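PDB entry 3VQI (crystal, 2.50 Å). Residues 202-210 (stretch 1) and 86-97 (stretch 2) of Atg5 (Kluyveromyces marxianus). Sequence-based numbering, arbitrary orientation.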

# COMPACT_ATOMS: atom_id res chain seq x y z
N VAL A 202 -4.55 -1.35 -12.94
CA VAL A 202 -3.20 -0.82 -12.96
C VAL A 202 -3.17 0.63 -12.52
O VAL A 202 -4.08 1.41 -12.83
CB VAL A 202 -2.57 -0.89 -14.35
CG1 VAL A 202 -1.09 -0.54 -14.26
CG2 VAL A 202 -2.75 -2.27 -14.93
N ARG A 203 -2.13 0.98 -11.78
CA ARG A 203 -1.96 2.34 -11.29
C ARG A 203 -0.50 2.70 -11.43
O ARG A 203 0.38 1.95 -11.01
CB ARG A 203 -2.41 2.45 -9.84
CG ARG A 203 -3.92 2.50 -9.71
CD ARG A 203 -4.38 2.42 -8.27
NE ARG A 203 -5.82 2.55 -8.18
CZ ARG A 203 -6.52 2.38 -7.06
NH1 ARG A 203 -5.89 2.08 -5.93
NH2 ARG A 203 -7.83 2.53 -7.07
N VAL A 204 -0.25 3.84 -12.06
CA VAL A 204 1.11 4.29 -12.28
C VAL A 204 1.39 5.58 -11.52
O VAL A 204 0.53 6.46 -11.45
CB VAL A 204 1.37 4.55 -13.78
CG1 VAL A 204 2.85 4.80 -14.02
CG2 VAL A 204 0.88 3.36 -14.60
N TRP A 205 2.58 5.68 -10.94
CA TRP A 205 2.98 6.87 -10.20
C TRP A 205 3.92 7.69 -11.06
O TRP A 205 4.85 7.14 -11.66
CB TRP A 205 3.70 6.52 -8.90
CG TRP A 205 2.81 5.96 -7.83
CD1 TRP A 205 2.63 4.64 -7.53
CD2 TRP A 205 1.99 6.70 -6.91
NE1 TRP A 205 1.75 4.51 -6.48
CE2 TRP A 205 1.35 5.75 -6.08
CE3 TRP A 205 1.74 8.06 -6.71
CZ2 TRP A 205 0.47 6.14 -5.06
CZ3 TRP A 205 0.87 8.44 -5.70
CH2 TRP A 205 0.25 7.48 -4.88
N THR A 206 3.66 8.99 -11.13
CA THR A 206 4.49 9.90 -11.91
C THR A 206 5.70 10.32 -11.09
O THR A 206 5.89 9.88 -9.95
CB THR A 206 3.71 11.16 -12.27
OG1 THR A 206 3.26 11.81 -11.07
CG2 THR A 206 2.53 10.81 -13.14
N SER A 207 6.53 11.18 -11.68
CA SER A 207 7.72 11.66 -10.99
C SER A 207 7.32 12.67 -9.92
O SER A 207 8.06 12.86 -8.95
CB SER A 207 8.68 12.30 -11.99
N ASN A 208 6.16 13.30 -10.10
CA ASN A 208 5.69 14.28 -9.14
C ASN A 208 4.72 13.74 -8.09
O ASN A 208 4.02 14.49 -7.42
CB ASN A 208 5.10 15.51 -9.85
CG ASN A 208 3.82 15.21 -10.60
OD1 ASN A 208 3.80 14.39 -11.51
ND2 ASN A 208 2.74 15.89 -10.21
N TYR A 209 4.70 12.42 -7.95
CA TYR A 209 3.86 11.76 -6.95
C TYR A 209 2.35 11.84 -7.18
O TYR A 209 1.59 12.14 -6.27
CB TYR A 209 4.20 12.30 -5.56
CG TYR A 209 5.68 12.22 -5.26
CD1 TYR A 209 6.36 11.01 -5.37
CD2 TYR A 209 6.40 13.35 -4.88
CE1 TYR A 209 7.72 10.92 -5.11
CE2 TYR A 209 7.78 13.27 -4.62
CZ TYR A 209 8.42 12.04 -4.74
OH TYR A 209 9.76 11.91 -4.47
N ALA A 210 1.93 11.57 -8.41
CA ALA A 210 0.52 11.57 -8.77
C ALA A 210 0.21 10.18 -9.33
O ALA A 210 1.09 9.55 -9.93
CB ALA A 210 0.25 12.64 -9.83
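Stretch 2 (86-97) EYPCGVLFDLLN

Residues 86-97 of Atg5 pack a short helix and the residues leading into it against the end of a strand and the turn that follows it, in an apolar contact centred on Trp205 and Leu95, with no hydrogen bond between the two stretches. Residues 202-205 are extended; a type I beta turn from Thr206 to Tyr209 follows, and the hydrogen bond from Thr206 N to Ala210 O (2.9 Å) closes the loop one residue beyond the turn, whose own bond, Tyr209 N to Thr206 O (3.4 Å), is weak. Stretch 2 approaches through Tyr87, has Pro88 at the N-cap position, and is helical from Cys89 to Leu96.

The backbones stand well apart: the nearest CA atoms, those of Trp205 and Leu95, are 7.4 Å from each other, so the space between is filled by side chains. Arg203 and Trp205, alternate residues of the strand, point toward stretch 2, whereas Val202 and Val204 do not reach it. On the helix, Val91 and Leu95 are one turn apart and both point toward the strand. The helix runs broadly in the same direction as the strand, so the contacts advance from Tyr87 to Leu96 as stretch 1 goes from Arg203 to Tyr209.

Trp205 meets three residues of stretch 2. Leu95 lies over one face of the indole, its CD2 3.5 Å from the centroid of the six-membered ring, a CH-pi contact; its CD1 lies 3.5 Å from Trp205 CB. Val91 CG1 comes to 3.4 Å from Trp205 NE1. Tyr87 receives the edge of the indole on its own ring face: Trp205 CH2 is 3.6 Å from Tyr87 CE1 and the planes meet at 77°. Arg203 is more distant, with NH1 4.2 Å from Tyr87 CE2.

Beyond the strand, Tyr209 carries the contact to the end of the helix. Its CA-to-CB bond points sideways, but the ring reaches back to the helix, where CD1 meets Leu95 CD1 at 3.5 Å. Leu95 O sits at the edge of this ring, 3.3 Å from Tyr209 CE1, while Leu96 CD2 covers one face, 4.2 Å from the ring centroid. Thr206 points away from the helix; its OG1 donates to Asn208 OD1 (2.7 Å) and accepts from Ala210 N (3.0 Å), bracing the loop that carries Tyr209. In all, 416 Å² is buried, counting both sides.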

# COMPACT_ATOMS: atom_id res chain seq x y z
N GLU A 86 -3.30 5.40 2.40
CA GLU A 86 -4.32 4.51 1.86
C GLU A 86 -3.73 3.60 0.78
O GLU A 86 -4.46 2.88 0.10
CB GLU A 86 -5.52 5.30 1.28
CG GLU A 86 -5.24 6.13 0.05
CD GLU A 86 -4.68 7.51 0.36
OE1 GLU A 86 -4.67 8.36 -0.56
OE2 GLU A 86 -4.25 7.75 1.52
N TYR A 87 -2.41 3.66 0.61
CA TYR A 87 -1.74 2.80 -0.36
C TYR A 87 -0.86 1.86 0.44
O TYR A 87 -0.38 2.21 1.51
CB TYR A 87 -0.89 3.62 -1.32
CG TYR A 87 -1.70 4.49 -2.24
CD1 TYR A 87 -1.84 5.86 -2.01
CD2 TYR A 87 -2.39 3.93 -3.32
CE1 TYR A 87 -2.64 6.66 -2.82
CE2 TYR A 87 -3.21 4.72 -4.14
CZ TYR A 87 -3.32 6.08 -3.88
OH TYR A 87 -4.13 6.84 -4.68
N PRO A 88 -0.66 0.63 -0.06
CA PRO A 88 0.20 -0.26 0.73
C PRO A 88 1.58 0.32 1.00
O PRO A 88 2.11 1.10 0.20
CB PRO A 88 0.23 -1.55 -0.10
CG PRO A 88 -0.33 -1.14 -1.47
CD PRO A 88 -1.33 -0.09 -1.15
N CYS A 89 2.16 -0.07 2.14
CA CYS A 89 3.48 0.37 2.56
C CYS A 89 4.53 0.21 1.46
O CYS A 89 5.22 1.16 1.10
CB CYS A 89 3.94 -0.44 3.78
SG CYS A 89 2.85 -0.32 5.20
N GLY A 90 4.65 -0.99 0.93
CA GLY A 90 5.63 -1.24 -0.11
C GLY A 90 5.53 -0.27 -1.26
O GLY A 90 6.55 0.18 -1.80
N VAL A 91 4.30 0.04 -1.65
CA VAL A 91 4.06 0.96 -2.75
C VAL A 91 4.59 2.35 -2.40
O VAL A 91 5.22 3.00 -3.23
CB VAL A 91 2.56 1.03 -3.06
CG1 VAL A 91 2.27 2.08 -4.12
CG2 VAL A 91 2.08 -0.33 -3.52
N LEU A 92 4.34 2.79 -1.17
CA LEU A 92 4.78 4.10 -0.73
C LEU A 92 6.29 4.13 -0.62
O LEU A 92 6.94 5.09 -1.01
CB LEU A 92 4.12 4.44 0.61
CG LEU A 92 2.60 4.51 0.48
CD1 LEU A 92 1.92 4.50 1.86
CD2 LEU A 92 2.23 5.76 -0.31
N PHE A 93 6.84 3.04 -0.08
CA PHE A 93 8.28 2.92 0.07
C PHE A 93 8.94 3.05 -1.32
O PHE A 93 9.90 3.80 -1.50
CB PHE A 93 8.63 1.55 0.66
CG PHE A 93 10.10 1.32 0.80
CD1 PHE A 93 10.80 1.84 1.89
CD2 PHE A 93 10.80 0.59 -0.16
CE1 PHE A 93 12.17 1.64 2.02
CE2 PHE A 93 12.17 0.39 -0.04
CZ PHE A 93 12.86 0.91 1.05
N ASP A 94 8.41 2.31 -2.29
CA ASP A 94 8.94 2.35 -3.64
C ASP A 94 8.85 3.75 -4.23
O ASP A 94 9.72 4.18 -4.97
CB ASP A 94 8.17 1.39 -4.55
CG ASP A 94 8.47 -0.07 -4.26
OD1 ASP A 94 9.41 -0.35 -3.48
OD2 ASP A 94 7.77 -0.95 -4.81
N LEU A 95 7.78 4.46 -3.90
CA LEU A 95 7.53 5.78 -4.42
C LEU A 95 8.29 6.94 -3.78
O LEU A 95 8.73 7.85 -4.49
CB LEU A 95 6.03 6.08 -4.34
CG LEU A 95 5.56 7.49 -4.69
CD1 LEU A 95 5.59 7.67 -6.19
CD2 LEU A 95 4.14 7.72 -4.18
N LEU A 96 8.45 6.91 -2.46
CA LEU A 96 9.09 8.02 -1.76
C LEU A 96 10.53 7.89 -1.27
O LEU A 96 11.25 8.89 -1.20
CB LEU A 96 8.22 8.42 -0.57
CG LEU A 96 6.72 8.58 -0.82
CD1 LEU A 96 6.00 8.54 0.52
CD2 LEU A 96 6.42 9.86 -1.59
N ASN A 97 10.96 6.68 -0.95
CA ASN A 97 12.32 6.52 -0.42
C ASN A 97 13.50 6.86 -1.31
O ASN A 97 13.46 6.67 -2.53
CB ASN A 97 12.51 5.10 0.12
CG ASN A 97 13.78 4.97 0.92
OD1 ASN A 97 13.92 5.57 1.99
ND2 ASN A 97 14.73 4.19 0.39